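Local structure of glutamate racemase (3UHF) at residues A123-A127 and T222-H226; M187-F191 and S213-F218; Y44-D50 and L243-K249. The protein belongs to the Asp/Glu/hydantoin racemase family and has an alpha/beta fold built round two parallel beta-sheets, with D-glutamic acid bound in its pocket. All coordinates share one frame; numbering follows the deposited sequence.

In the fold
Interactions 1 and 2 are both built on the four-stranded parallel sheet and touch through Leu224 and Ser215. They lie on opposite faces of it: Thr124 meets Ala199 and Ile201, whereas Leu214 meets Leu200 and Leu202. Interaction 1 sets a helix on the edge strand through an isoleucine lying against two alanines and a threonine, with one weak lysine bond at the margin; interaction 2 joins two helices by an aromatic and sulfur-containing cluster. Both are partly buried. Interaction 3 is a surface contact about 34 Å from interaction 2, centre to centre. It lies at the edge of the other, five-stranded sheet and relies on backbone carbonyls, lysines, an arginine and bridging waters.

Interaction 1 of 3, residues A123-A127 and T222-H226; sequences ATIKA and TKLIH
Ile225 packs against the helical segment 123-127 with its two branches straddling OG1 of Thr124. CG2 goes on to the methyl of Ala123, at 3.9 Å from CB, while CD1 at the end of the other branch lies 3.9 Å from CB of Ala127, one helical turn further on. Between them CG1 passes 3.6 Å from OG1 of Thr124, whose side chain runs at about a right angle to that of the isoleucine. With chi1 at -50°, CG1 sits beside the backbone N of Ile225 and CG2 beside its carbonyl carbon, which spreads the two branches along the helix. The hydroxyl of Thr124 makes its hydrogen bond back to Gly120 O in the preceding turn; toward Ile225, OG1 makes only van der Waals contact with CG1 and CG2. This is the helix-on-sheet layer of an alpha/beta fold: helix 117-128 covers the edge strand 223-226 of a parallel sheet, with the short axes 9.2 Å apart and their directions 151° apart, and Thr124 also reaches Ala199 and Ile201 on the adjoining strand. Two residues before Ile225 on the same side of the strand, Lys223 extends its chain along the margin of the contact. Its NZ makes a weak hydrogen bond of 3.3 Å to Ala127 O, a carbonyl in the last turn of the helix, where a positive charge would probably be favourable.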
ATOM      1  N   ALA A 123       0.532   1.050 -12.994  1.00 18.80           N
ATOM      2  CA  ALA A 123       1.660   1.982 -12.956  1.00 19.89           C
ATOM      3  C   ALA A 123       2.920   1.381 -13.581  1.00 16.79           C
ATOM      4  O   ALA A 123       3.699   2.082 -14.253  1.00 17.76           O
ATOM      5  CB  ALA A 123       1.936   2.425 -11.515  1.00 18.74           C
ATOM      6  N   THR A 124       3.110   0.079 -13.381  1.00 15.89           N
ATOM      7  CA  THR A 124       4.260  -0.628 -13.939  1.00 19.28           C
ATOM      8  C   THR A 124       4.184  -0.685 -15.465  1.00 18.83           C
ATOM      9  O   THR A 124       5.175  -0.440 -16.157  1.00 17.56           O
ATOM     10  CB  THR A 124       4.369  -2.067 -13.370  1.00 16.87           C
ATOM     11  OG1 THR A 124       4.405  -2.015 -11.939  1.00 18.31           O
ATOM     12  CG2 THR A 124       5.629  -2.776 -13.874  1.00 17.19           C
ATOM     13  N   ILE A 125       3.003  -1.002 -15.988  1.00 17.36           N
ATOM     14  CA  ILE A 125       2.791  -1.004 -17.435  1.00 16.15           C
ATOM     15  C   ILE A 125       3.012   0.387 -18.048  1.00 19.82           C
ATOM     16  O   ILE A 125       3.646   0.520 -19.098  1.00 21.08           O
ATOM     17  CB  ILE A 125       1.391  -1.547 -17.783  1.00 17.51           C
ATOM     18  CG1 ILE A 125       1.313  -3.035 -17.404  1.00 21.29           C
ATOM     19  CG2 ILE A 125       1.083  -1.329 -19.264  1.00 19.24           C
ATOM     20  CD1 ILE A 125      -0.073  -3.636 -17.552  1.00 23.72           C
ATOM     21  N   LYS A 126       2.522   1.431 -17.389  1.00 18.34           N
ATOM     22  CA  LYS A 126       2.769   2.785 -17.879  1.00 20.57           C
ATOM     23  C   LYS A 126       4.259   3.132 -17.881  1.00 22.98           C
ATOM     24  O   LYS A 126       4.744   3.803 -18.791  1.00 21.88           O
ATOM     25  CB  LYS A 126       2.036   3.814 -17.034  1.00 21.67           C
ATOM     26  CG  LYS A 126       0.524   3.872 -17.228  1.00 20.64           C
ATOM     27  CD  LYS A 126      -0.017   5.035 -16.396  1.00 26.29           C
ATOM     28  CE  LYS A 126      -1.532   5.072 -16.352  1.00 29.87           C
ATOM     29  NZ  LYS A 126      -1.978   5.942 -15.225  1.00 29.36           N
ATOM     30  N   ALA A 127       4.976   2.677 -16.855  1.00 21.45           N
ATOM     31  CA  ALA A 127       6.388   3.001 -16.712  1.00 21.87           C
ATOM     32  C   ALA A 127       7.249   2.256 -17.734  1.00 25.87           C
ATOM     33  O   ALA A 127       8.218   2.805 -18.254  1.00 24.71           O
ATOM     34  CB  ALA A 127       6.865   2.685 -15.292  1.00 20.57           C
ATOM     35  N   THR A 222      16.858   0.720 -12.804  1.00 29.54           N
ATOM     36  CA  THR A 222      15.664   0.187 -12.167  1.00 27.89           C
ATOM     37  C   THR A 222      14.685   1.275 -11.728  1.00 29.02           C
ATOM     38  O   THR A 222      15.001   2.096 -10.868  1.00 29.56           O
ATOM     39  CB  THR A 222      16.036  -0.668 -10.948  1.00 26.86           C
ATOM     40  OG1 THR A 222      16.819  -1.784 -11.378  1.00 29.34           O
ATOM     41  CG2 THR A 222      14.790  -1.174 -10.267  1.00 27.63           C
ATOM     42  N   LYS A 223      13.494   1.277 -12.317  1.00 27.29           N
ATOM     43  CA  LYS A 223      12.449   2.205 -11.899  1.00 22.61           C
ATOM     44  C   LYS A 223      11.665   1.632 -10.726  1.00 24.66           C
ATOM     45  O   LYS A 223      11.210   0.493 -10.778  1.00 27.20           O
ATOM     46  CB  LYS A 223      11.505   2.498 -13.068  1.00 27.73           C
ATOM     47  CG  LYS A 223      12.185   3.167 -14.248  1.00 35.89           C
ATOM     48  CD  LYS A 223      11.188   3.423 -15.373  1.00 45.24           C
ATOM     49  CE  LYS A 223      11.800   4.267 -16.483  1.00 49.46           C
ATOM     50  NZ  LYS A 223      10.739   4.800 -17.376  1.00 58.77           N
ATOM     51  N   LEU A 224      11.506   2.414  -9.660  1.00 19.57           N
ATOM     52  CA  LEU A 224      10.758   1.944  -8.505  1.00 19.13           C
ATOM     53  C   LEU A 224       9.287   2.324  -8.665  1.00 19.65           C
ATOM     54  O   LEU A 224       8.967   3.467  -8.999  1.00 23.30           O
ATOM     55  CB  LEU A 224      11.321   2.521  -7.196  1.00 21.46           C
ATOM     56  CG  LEU A 224      12.494   1.781  -6.540  1.00 26.30           C
ATOM     57  CD1 LEU A 224      13.668   1.710  -7.488  1.00 32.55           C
ATOM     58  CD2 LEU A 224      12.900   2.497  -5.263  1.00 31.87           C
ATOM     59  N   ILE A 225       8.406   1.352  -8.449  1.00 17.13           N
ATOM     60  CA  ILE A 225       6.968   1.582  -8.520  1.00 21.06           C
ATOM     61  C   ILE A 225       6.400   1.689  -7.108  1.00 22.35           C
ATOM     62  O   ILE A 225       6.402   0.719  -6.360  1.00 19.47           O
ATOM     63  CB  ILE A 225       6.240   0.448  -9.297  1.00 15.30           C
ATOM     64  CG1 ILE A 225       6.931   0.177 -10.639  1.00 21.74           C
ATOM     65  CG2 ILE A 225       4.774   0.787  -9.469  1.00 17.42           C
ATOM     66  CD1 ILE A 225       6.972   1.373 -11.587  1.00 24.96           C
ATOM     67  N   HIS A 226       5.912   2.877  -6.754  1.00 18.83           N
ATOM     68  CA  HIS A 226       5.430   3.169  -5.394  1.00 17.09           C
ATOM     69  C   HIS A 226       3.904   2.935  -5.369  1.00 19.82           C
ATOM     70  O   HIS A 226       3.179   3.477  -6.209  1.00 17.93           O
ATOM     71  CB  HIS A 226       5.801   4.633  -5.109  1.00 18.49           C
ATOM     72  CG  HIS A 226       5.493   5.121  -3.728  1.00 26.82           C
ATOM     73  ND1 HIS A 226       4.207   5.284  -3.261  1.00 24.27           N
ATOM     74  CD2 HIS A 226       6.312   5.571  -2.745  1.00 26.20           C
ATOM     75  CE1 HIS A 226       4.249   5.775  -2.033  1.00 26.50           C
ATOM     76  NE2 HIS A 226       5.513   5.967  -1.701  1.00 24.02           N
TER

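Interaction 2 of 3, residues M187-F191 and S213-F218; sequences MEYYF and SLSKYF
Met187 and Tyr217 mark the near approach of two helical segments, their CA atoms 7.8 Å apart; the short axes come no closer than 12.0 Å and cross at -62°. That wide spacing is filled by large side chains. Those of Met187 and Tyr217 run antiparallel alongside one another: CB of Met187 lies over one face of the tyrosine ring, 4.2 Å from its centroid, as a CH-pi contact. Further along the methionine, SD touches CB of Tyr217 and CD2 of Leu214. It also lies 4.8 Å from the centroid of the tyrosine ring, oblique to it, as a Met-aromatic contact. The same CD2 comes to the edge of the Phe191 ring, 3.7 Å from CE1. Over one face of that ring stands CZ of Phe218, 3.6 Å from CD1, the two planes inclined at 50°. Tyr217 approaches Phe191 obliquely, its CE2 near CD1 and its ring plane at 46°. Glu188 lays CG at the edge of the tyrosine ring, while its carboxylate bonds to Gln184. Phe191, Tyr217 and Phe218 thus form an aromatic cluster between helices 181-191 and 211-218, and with Leu214 touching Ile138 and Leu200 it belongs to the helix-on-sheet core of an alpha/beta domain.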
ATOM      1  N   MET A 187      19.538  -7.019   1.832  1.00 18.11           N
ATOM      2  CA  MET A 187      19.369  -6.907   0.387  1.00 21.74           C
ATOM      3  C   MET A 187      20.193  -7.969  -0.337  1.00 22.30           C
ATOM      4  O   MET A 187      19.708  -8.600  -1.289  1.00 24.12           O
ATOM      5  CB  MET A 187      19.703  -5.496  -0.089  1.00 21.61           C
ATOM      6  CG  MET A 187      18.680  -4.486   0.382  1.00 24.19           C
ATOM      7  SD  MET A 187      18.835  -2.851  -0.393  1.00 24.03           S
ATOM      8  CE  MET A 187      20.443  -2.347   0.223  1.00 31.74           C
ATOM      9  N   GLU A 188      21.417  -8.201   0.130  1.00 24.94           N
ATOM     10  CA  GLU A 188      22.263  -9.217  -0.483  1.00 23.71           C
ATOM     11  C   GLU A 188      21.661 -10.596  -0.278  1.00 28.27           C
ATOM     12  O   GLU A 188      21.713 -11.446  -1.172  1.00 28.05           O
ATOM     13  CB  GLU A 188      23.695  -9.144   0.048  1.00 26.33           C
ATOM     14  CG  GLU A 188      24.419  -7.885  -0.405  1.00 35.32           C
ATOM     15  CD  GLU A 188      25.789  -7.708   0.230  1.00 45.80           C
ATOM     16  OE1 GLU A 188      26.153  -8.492   1.140  1.00 50.81           O
ATOM     17  OE2 GLU A 188      26.500  -6.766  -0.181  1.00 41.63           O
ATOM     18  N   TYR A 189      21.061 -10.803   0.890  1.00 21.48           N
ATOM     19  CA  TYR A 189      20.419 -12.067   1.203  1.00 25.91           C
ATOM     20  C   TYR A 189      19.270 -12.354   0.246  1.00 20.71           C
ATOM     21  O   TYR A 189      19.196 -13.440  -0.331  1.00 26.25           O
ATOM     22  CB  TYR A 189      19.912 -12.055   2.647  1.00 26.49           C
ATOM     23  CG  TYR A 189      19.072 -13.255   3.040  1.00 22.80           C
ATOM     24  CD1 TYR A 189      19.663 -14.471   3.355  1.00 30.42           C
ATOM     25  CD2 TYR A 189      17.686 -13.154   3.129  1.00 18.68           C
ATOM     26  CE1 TYR A 189      18.898 -15.565   3.732  1.00 31.05           C
ATOM     27  CE2 TYR A 189      16.911 -14.244   3.506  1.00 24.01           C
ATOM     28  CZ  TYR A 189      17.524 -15.445   3.806  1.00 29.91           C
ATOM     29  OH  TYR A 189      16.762 -16.526   4.183  1.00 28.07           O
ATOM     30  N   TYR A 190      18.369 -11.394   0.079  1.00 18.79           N
ATOM     31  CA  TYR A 190      17.207 -11.628  -0.770  1.00 19.89           C
ATOM     32  C   TYR A 190      17.550 -11.581  -2.256  1.00 25.87           C
ATOM     33  O   TYR A 190      16.941 -12.283  -3.048  1.00 23.53           O
ATOM     34  CB  TYR A 190      16.082 -10.631  -0.482  1.00 19.81           C
ATOM     35  CG  TYR A 190      15.383 -10.891   0.831  1.00 18.01           C
ATOM     36  CD1 TYR A 190      15.394  -9.946   1.845  1.00 18.43           C
ATOM     37  CD2 TYR A 190      14.748 -12.101   1.061  1.00 18.53           C
ATOM     38  CE1 TYR A 190      14.762 -10.196   3.058  1.00 17.85           C
ATOM     39  CE2 TYR A 190      14.114 -12.365   2.269  1.00 22.88           C
ATOM     40  CZ  TYR A 190      14.125 -11.409   3.259  1.00 20.71           C
ATOM     41  OH  TYR A 190      13.493 -11.676   4.458  1.00 21.95           O
ATOM     42  N   PHE A 191      18.524 -10.761  -2.629  1.00 20.16           N
ATOM     43  CA  PHE A 191      18.711 -10.453  -4.049  1.00 21.26           C
ATOM     44  C   PHE A 191      19.937 -11.121  -4.666  1.00 25.55           C
ATOM     45  O   PHE A 191      20.335 -10.804  -5.786  1.00 29.32           O
ATOM     46  CB  PHE A 191      18.785  -8.940  -4.244  1.00 22.04           C
ATOM     47  CG  PHE A 191      17.563  -8.198  -3.769  1.00 20.41           C
ATOM     48  CD1 PHE A 191      17.691  -6.951  -3.172  1.00 20.92           C
ATOM     49  CD2 PHE A 191      16.287  -8.731  -3.930  1.00 16.28           C
ATOM     50  CE1 PHE A 191      16.573  -6.250  -2.733  1.00 20.23           C
ATOM     51  CE2 PHE A 191      15.158  -8.029  -3.503  1.00 18.22           C
ATOM     52  CZ  PHE A 191      15.302  -6.785  -2.894  1.00 19.54           C
ATOM     53  N   SER A 213      17.597   3.282  -0.525  1.00 22.79           N
ATOM     54  CA  SER A 213      18.552   2.191  -0.410  1.00 22.54           C
ATOM     55  C   SER A 213      18.379   1.142  -1.506  1.00 19.85           C
ATOM     56  O   SER A 213      19.365   0.640  -2.044  1.00 23.23           O
ATOM     57  CB  SER A 213      18.455   1.545   0.979  1.00 21.37           C
ATOM     58  OG  SER A 213      19.035   2.397   1.947  1.00 24.87           O
ATOM     59  N   LEU A 214      17.135   0.803  -1.827  1.00 22.13           N
ATOM     60  CA  LEU A 214      16.869  -0.159  -2.903  1.00 21.43           C
ATOM     61  C   LEU A 214      17.360   0.375  -4.246  1.00 24.57           C
ATOM     62  O   LEU A 214      17.952  -0.356  -5.041  1.00 26.61           O
ATOM     63  CB  LEU A 214      15.378  -0.521  -2.966  1.00 20.76           C
ATOM     64  CG  LEU A 214      14.854  -1.417  -1.838  1.00 26.43           C
ATOM     65  CD1 LEU A 214      13.327  -1.417  -1.799  1.00 22.26           C
ATOM     66  CD2 LEU A 214      15.372  -2.825  -2.033  1.00 25.58           C
ATOM     67  N   SER A 215      17.131   1.661  -4.484  1.00 21.76           N
ATOM     68  CA  SER A 215      17.546   2.280  -5.745  1.00 26.09           C
ATOM     69  C   SER A 215      19.067   2.298  -5.863  1.00 30.77           C
ATOM     70  O   SER A 215      19.619   2.024  -6.926  1.00 27.52           O
ATOM     71  CB  SER A 215      16.960   3.685  -5.868  1.00 31.23           C
ATOM     72  OG  SER A 215      17.256   4.245  -7.132  1.00 36.28           O
ATOM     73  N   LYS A 216      19.751   2.595  -4.759  1.00 29.80           N
ATOM     74  CA  LYS A 216      21.206   2.577  -4.752  1.00 32.02           C
ATOM     75  C   LYS A 216      21.728   1.159  -4.981  1.00 27.78           C
ATOM     76  O   LYS A 216      22.711   0.964  -5.694  1.00 29.36           O
ATOM     77  CB  LYS A 216      21.753   3.162  -3.448  1.00 34.37           C
ATOM     78  CG  LYS A 216      23.264   3.175  -3.351  1.00 45.71           C
ATOM     79  CD  LYS A 216      23.720   3.720  -1.999  1.00 58.73           C
ATOM     80  CE  LYS A 216      25.227   3.584  -1.814  1.00 61.46           C
ATOM     81  NZ  LYS A 216      25.984   4.305  -2.875  1.00 67.61           N
ATOM     82  N   TYR A 217      21.046   0.173  -4.406  1.00 25.17           N
ATOM     83  CA  TYR A 217      21.437  -1.230  -4.573  1.00 26.94           C
ATOM     84  C   TYR A 217      21.343  -1.659  -6.038  1.00 28.42           C
ATOM     85  O   TYR A 217      22.275  -2.250  -6.585  1.00 28.31           O
ATOM     86  CB  TYR A 217      20.560  -2.157  -3.708  1.00 26.12           C
ATOM     87  CG  TYR A 217      20.984  -3.617  -3.782  1.00 26.69           C
ATOM     88  CD1 TYR A 217      22.022  -4.099  -2.996  1.00 29.35           C
ATOM     89  CD2 TYR A 217      20.368  -4.501  -4.668  1.00 25.61           C
ATOM     90  CE1 TYR A 217      22.425  -5.419  -3.070  1.00 31.69           C
ATOM     91  CE2 TYR A 217      20.770  -5.828  -4.753  1.00 28.21           C
ATOM     92  CZ  TYR A 217      21.799  -6.279  -3.947  1.00 31.65           C
ATOM     93  OH  TYR A 217      22.209  -7.588  -4.019  1.00 30.99           O
ATOM     94  N   PHE A 218      20.218  -1.353  -6.674  1.00 25.45           N
ATOM     95  CA  PHE A 218      19.983  -1.829  -8.038  1.00 24.49           C
ATOM     96  C   PHE A 218      20.584  -0.934  -9.124  1.00 29.46           C
ATOM     97  O   PHE A 218      20.939  -1.413 -10.205  1.00 31.12           O
ATOM     98  CB  PHE A 218      18.493  -2.058  -8.276  1.00 22.53           C
ATOM     99  CG  PHE A 218      17.962  -3.315  -7.631  1.00 21.67           C
ATOM    100  CD1 PHE A 218      18.373  -4.564  -8.082  1.00 25.80           C
ATOM    101  CD2 PHE A 218      17.042  -3.248  -6.588  1.00 22.26           C
ATOM    102  CE1 PHE A 218      17.866  -5.725  -7.509  1.00 25.11           C
ATOM    103  CE2 PHE A 218      16.540  -4.398  -6.009  1.00 23.58           C
ATOM    104  CZ  PHE A 218      16.954  -5.640  -6.468  1.00 23.02           C
TER

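Interaction 3 of 3, residues Y44-D50 and L243-K249; sequences YEARLFD and LKNHKAK
Arg47 and Lys244 are joined through the backbone: Lys244 N donates to Arg47 O over 2.9 Å in a nearly straight bond of 174°. The side chain of Lys244, bent at chi2 and chi4, folds back so that NZ reaches Leu48 O at 2.6 Å, tilted from the carbonyl plane; the same ammonium also bonds to Asp242 O. Its methylenes pass across Asp50, whose OD2 is taken by Met25 N. The side chain of Arg47 reaches the same loop: NH1 makes a weak bond to Asn245 O, 2.6 Å away but bent to 128°, with the carbonyl at the guanidinium edge. Lys247 covers a guanidinium face, and its NZ stands 3.2 Å from Arg47 NE. These are two donors of like charge, a closeness that could lower the lysine's affinity for its proton. CD of Lys247 lies over the Tyr44 ring, 4.3 Å from the centroid.

Waters satisfy several remaining groups. One gives a hydrogen to Tyr44 O and accepts from Ala248 N, a second joins Tyr44 OH to Ala248 O, and a third donates to both Phe49 O and His246 O. Arg47, with positive phi, closes helix 37-45 in a Schellman motif. Past this turn, Asp50 O accepts Lys249 N over 2.8 Å, and Lys249 also bonds to Ile52, the parallel pairing with which edge strand 249-254 joins strand 51-56.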
ATOM      1  N   TYR A  44      -2.726  12.215   0.679  1.00 26.06           N
ATOM      2  CA  TYR A  44      -2.767  13.496   1.360  1.00 25.06           C
ATOM      3  C   TYR A  44      -2.111  14.584   0.520  1.00 27.29           C
ATOM      4  O   TYR A  44      -2.670  15.672   0.334  1.00 30.59           O
ATOM      5  CB  TYR A  44      -2.026  13.322   2.688  1.00 26.72           C
ATOM      6  CG  TYR A  44      -2.017  14.499   3.619  1.00 31.15           C
ATOM      7  CD1 TYR A  44      -3.198  15.029   4.125  1.00 29.92           C
ATOM      8  CD2 TYR A  44      -0.818  15.052   4.036  1.00 28.87           C
ATOM      9  CE1 TYR A  44      -3.179  16.100   5.007  1.00 34.02           C
ATOM     10  CE2 TYR A  44      -0.787  16.117   4.913  1.00 31.46           C
ATOM     11  CZ  TYR A  44      -1.966  16.636   5.397  1.00 36.36           C
ATOM     12  OH  TYR A  44      -1.922  17.701   6.267  1.00 38.36           O
ATOM     13  N   GLU A  45      -0.918  14.300   0.012  1.00 28.67           N
ATOM     14  CA  GLU A  45      -0.183  15.308  -0.749  1.00 32.48           C
ATOM     15  C   GLU A  45      -0.828  15.584  -2.104  1.00 31.22           C
ATOM     16  O   GLU A  45      -0.682  16.676  -2.661  1.00 29.00           O
ATOM     17  CB  GLU A  45       1.293  14.917  -0.883  1.00 33.33           C
ATOM     18  CG  GLU A  45       1.981  14.796   0.480  1.00 41.40           C
ATOM     19  CD  GLU A  45       3.445  14.388   0.395  1.00 47.55           C
ATOM     20  OE1 GLU A  45       3.925  14.033  -0.707  1.00 48.98           O
ATOM     21  OE2 GLU A  45       4.122  14.419   1.447  1.00 51.09           O
ATOM     22  N   ALA A  46      -1.567  14.608  -2.622  1.00 25.78           N
ATOM     23  CA  ALA A  46      -2.278  14.777  -3.893  1.00 30.05           C
ATOM     24  C   ALA A  46      -3.504  15.697  -3.787  1.00 31.19           C
ATOM     25  O   ALA A  46      -4.083  16.092  -4.806  1.00 31.31           O
ATOM     26  CB  ALA A  46      -2.677  13.415  -4.457  1.00 28.59           C
ATOM     27  N   ARG A  47      -3.893  16.027  -2.559  1.00 30.47           N
ATOM     28  CA  ARG A  47      -5.037  16.900  -2.290  1.00 33.92           C
ATOM     29  C   ARG A  47      -6.333  16.461  -2.967  1.00 39.23           C
ATOM     30  O   ARG A  47      -7.007  17.262  -3.618  1.00 39.14           O
ATOM     31  CB  ARG A  47      -4.704  18.351  -2.652  1.00 35.14           C
ATOM     32  CG  ARG A  47      -3.545  18.908  -1.838  1.00 41.25           C
ATOM     33  CD  ARG A  47      -3.589  20.422  -1.742  1.00 49.77           C
ATOM     34  NE  ARG A  47      -2.541  20.919  -0.856  1.00 57.79           N
ATOM     35  CZ  ARG A  47      -2.510  22.145  -0.344  1.00 65.77           C
ATOM     36  NH1 ARG A  47      -3.477  23.010  -0.625  1.00 70.25           N
ATOM     37  NH2 ARG A  47      -1.513  22.506   0.451  1.00 67.78           N
ATOM     38  N   LEU A  48      -6.682  15.191  -2.796  1.00 35.33           N
ATOM     39  CA  LEU A  48      -7.852  14.621  -3.452  1.00 35.84           C
ATOM     40  C   LEU A  48      -9.096  14.715  -2.583  1.00 32.30           C
ATOM     41  O   LEU A  48     -10.217  14.797  -3.094  1.00 39.22           O
ATOM     42  CB  LEU A  48      -7.608  13.145  -3.772  1.00 35.00           C
ATOM     43  CG  LEU A  48      -6.405  12.735  -4.620  1.00 41.41           C
ATOM     44  CD1 LEU A  48      -6.314  11.217  -4.656  1.00 39.31           C
ATOM     45  CD2 LEU A  48      -6.500  13.297  -6.021  1.00 39.55           C
ATOM     46  N   PHE A  49      -8.903  14.685  -1.269  1.00 33.86           N
ATOM     47  CA  PHE A  49     -10.022  14.545  -0.344  1.00 30.53           C
ATOM     48  C   PHE A  49     -10.048  15.621   0.727  1.00 30.75           C
ATOM     49  O   PHE A  49      -9.028  16.244   1.025  1.00 33.60           O
ATOM     50  CB  PHE A  49      -9.967  13.172   0.319  1.00 33.64           C
ATOM     51  CG  PHE A  49      -9.778  12.060  -0.652  1.00 35.15           C
ATOM     52  CD1 PHE A  49      -8.613  11.319  -0.656  1.00 36.59           C
ATOM     53  CD2 PHE A  49     -10.752  11.783  -1.597  1.00 34.95           C
ATOM     54  CE1 PHE A  49      -8.429  10.297  -1.565  1.00 40.99           C
ATOM     55  CE2 PHE A  49     -10.572  10.762  -2.510  1.00 40.29           C
ATOM     56  CZ  PHE A  49      -9.408  10.023  -2.494  1.00 38.22           C
ATOM     57  N   ASP A  50     -11.226  15.819   1.310  1.00 32.17           N
ATOM     58  CA  ASP A  50     -11.415  16.817   2.351  1.00 34.88           C
ATOM     59  C   ASP A  50     -11.112  16.214   3.718  1.00 37.54           C
ATOM     60  O   ASP A  50     -10.678  16.915   4.628  1.00 35.79           O
ATOM     61  CB  ASP A  50     -12.854  17.334   2.325  1.00 44.64           C
ATOM     62  CG  ASP A  50     -13.217  17.972   0.998  1.00 53.85           C
ATOM     63  OD1 ASP A  50     -12.478  18.879   0.560  1.00 48.41           O
ATOM     64  OD2 ASP A  50     -14.226  17.553   0.385  1.00 58.25           O
ATOM     65  N   LEU A 243      -9.607  18.335  -7.618  1.00 51.34           N
ATOM     66  CA  LEU A 243      -8.560  18.710  -6.678  1.00 50.79           C
ATOM     67  C   LEU A 243      -9.118  19.665  -5.628  1.00 50.81           C
ATOM     68  O   LEU A 243      -9.835  20.612  -5.956  1.00 52.50           O
ATOM     69  CB  LEU A 243      -7.372  19.353  -7.398  1.00 55.49           C
ATOM     70  CG  LEU A 243      -6.321  18.414  -8.006  1.00 64.07           C
ATOM     71  CD1 LEU A 243      -6.461  16.985  -7.480  1.00 62.58           C
ATOM     72  CD2 LEU A 243      -6.360  18.442  -9.524  1.00 70.45           C
ATOM     73  N   LYS A 244      -8.796  19.404  -4.366  1.00 41.53           N
ATOM     74  CA  LYS A 244      -9.309  20.210  -3.266  1.00 45.30           C
ATOM     75  C   LYS A 244      -8.394  21.390  -2.969  1.00 51.56           C
ATOM     76  O   LYS A 244      -7.205  21.367  -3.297  1.00 50.32           O
ATOM     77  CB  LYS A 244      -9.496  19.357  -2.008  1.00 45.45           C
ATOM     78  CG  LYS A 244     -10.403  18.155  -2.209  1.00 46.36           C
ATOM     79  CD  LYS A 244     -11.753  18.567  -2.770  1.00 47.10           C
ATOM     80  CE  LYS A 244     -12.684  17.377  -2.901  1.00 47.58           C
ATOM     81  NZ  LYS A 244     -12.176  16.367  -3.871  1.00 50.38           N
ATOM     82  N   ASN A 245      -8.964  22.422  -2.352  1.00 53.00           N
ATOM     83  CA  ASN A 245      -8.223  23.620  -1.995  1.00 53.88           C
ATOM     84  C   ASN A 245      -7.106  23.310  -1.005  1.00 53.88           C
ATOM     85  O   ASN A 245      -5.927  23.459  -1.328  1.00 67.75           O
ATOM     86  CB  ASN A 245      -9.164  24.680  -1.422  1.00 64.75           C
ATOM     87  CG  ASN A 245      -8.493  26.028  -1.266  1.00 75.87           C
ATOM     88  OD1 ASN A 245      -7.450  26.285  -1.867  1.00 80.26           O
ATOM     89  ND2 ASN A 245      -9.088  26.899  -0.458  1.00 77.11           N
ATOM     90  N   HIS A 246      -7.508  22.832   0.173  0.56 40.78           N
ATOM     91  CA  HIS A 246      -6.618  22.559   1.302  0.56 37.76           C
ATOM     92  C   HIS A 246      -6.227  21.083   1.419  0.56 39.24           C
ATOM     93  O   HIS A 246      -6.763  20.234   0.708  0.56 39.48           O
ATOM     94  CB  HIS A 246      -7.312  22.951   2.607  0.56 35.50           C
ATOM     95  CG  HIS A 246      -7.653  24.404   2.703  0.56 37.32           C
ATOM     96  ND1 HIS A 246      -6.699  25.395   2.640  0.56 38.22           N
ATOM     97  CD2 HIS A 246      -8.840  25.033   2.876  0.56 38.89           C
ATOM     98  CE1 HIS A 246      -7.284  26.573   2.760  0.56 40.28           C
ATOM     99  NE2 HIS A 246      -8.582  26.380   2.906  0.56 40.72           N
ATOM    100  N   LYS A 247      -5.301  20.796   2.336  1.00 35.93           N
ATOM    101  CA  LYS A 247      -5.004  19.429   2.750  1.00 45.92           C
ATOM    102  C   LYS A 247      -6.182  18.861   3.514  1.00 46.90           C
ATOM    103  O   LYS A 247      -6.940  19.604   4.137  1.00 43.74           O
ATOM    104  CB  LYS A 247      -3.781  19.409   3.670  1.00 47.32           C
ATOM    105  CG  LYS A 247      -2.476  19.843   3.029  1.00 58.53           C
ATOM    106  CD  LYS A 247      -2.099  18.933   1.876  1.00 63.69           C
ATOM    107  CE  LYS A 247      -0.718  19.274   1.341  1.00 73.98           C
ATOM    108  NZ  LYS A 247      -0.453  18.612   0.033  1.00 80.68           N
ATOM    109  N   ALA A 248      -6.323  17.542   3.476  1.00 38.55           N
ATOM    110  CA  ALA A 248      -7.420  16.874   4.156  1.00 39.23           C
ATOM    111  C   ALA A 248      -7.303  16.979   5.673  1.00 36.91           C
ATOM    112  O   ALA A 248      -6.205  17.100   6.222  1.00 33.05           O
ATOM    113  CB  ALA A 248      -7.481  15.407   3.740  1.00 37.73           C
ATOM    114  N   LYS A 249      -8.450  16.945   6.344  1.00 35.96           N
ATOM    115  CA  LYS A 249      -8.475  16.726   7.780  1.00 39.64           C
ATOM    116  C   LYS A 249      -8.171  15.252   8.001  1.00 32.46           C
ATOM    117  O   LYS A 249      -8.769  14.394   7.358  1.00 33.55           O
ATOM    118  CB  LYS A 249      -9.850  17.076   8.355  1.00 43.98           C
ATOM    119  CG  LYS A 249      -9.923  17.017   9.876  1.00 55.94           C
ATOM    120  CD  LYS A 249      -8.839  17.873  10.517  1.00 60.97           C
ATOM    121  CE  LYS A 249      -9.363  18.617  11.736  1.00 62.73           C
ATOM    122  NZ  LYS A 249     -10.001  17.699  12.712  1.00 64.32           N
TER
HETATM  123  O   HOH W   1      -5.282  16.028   1.200  1.00 28.81           O
HETATM  124  O   HOH W   2      -4.353  18.512   7.379  1.00 52.35           O
HETATM  125  O   HOH W   3      -6.898  17.683   0.214  1.00 33.63           O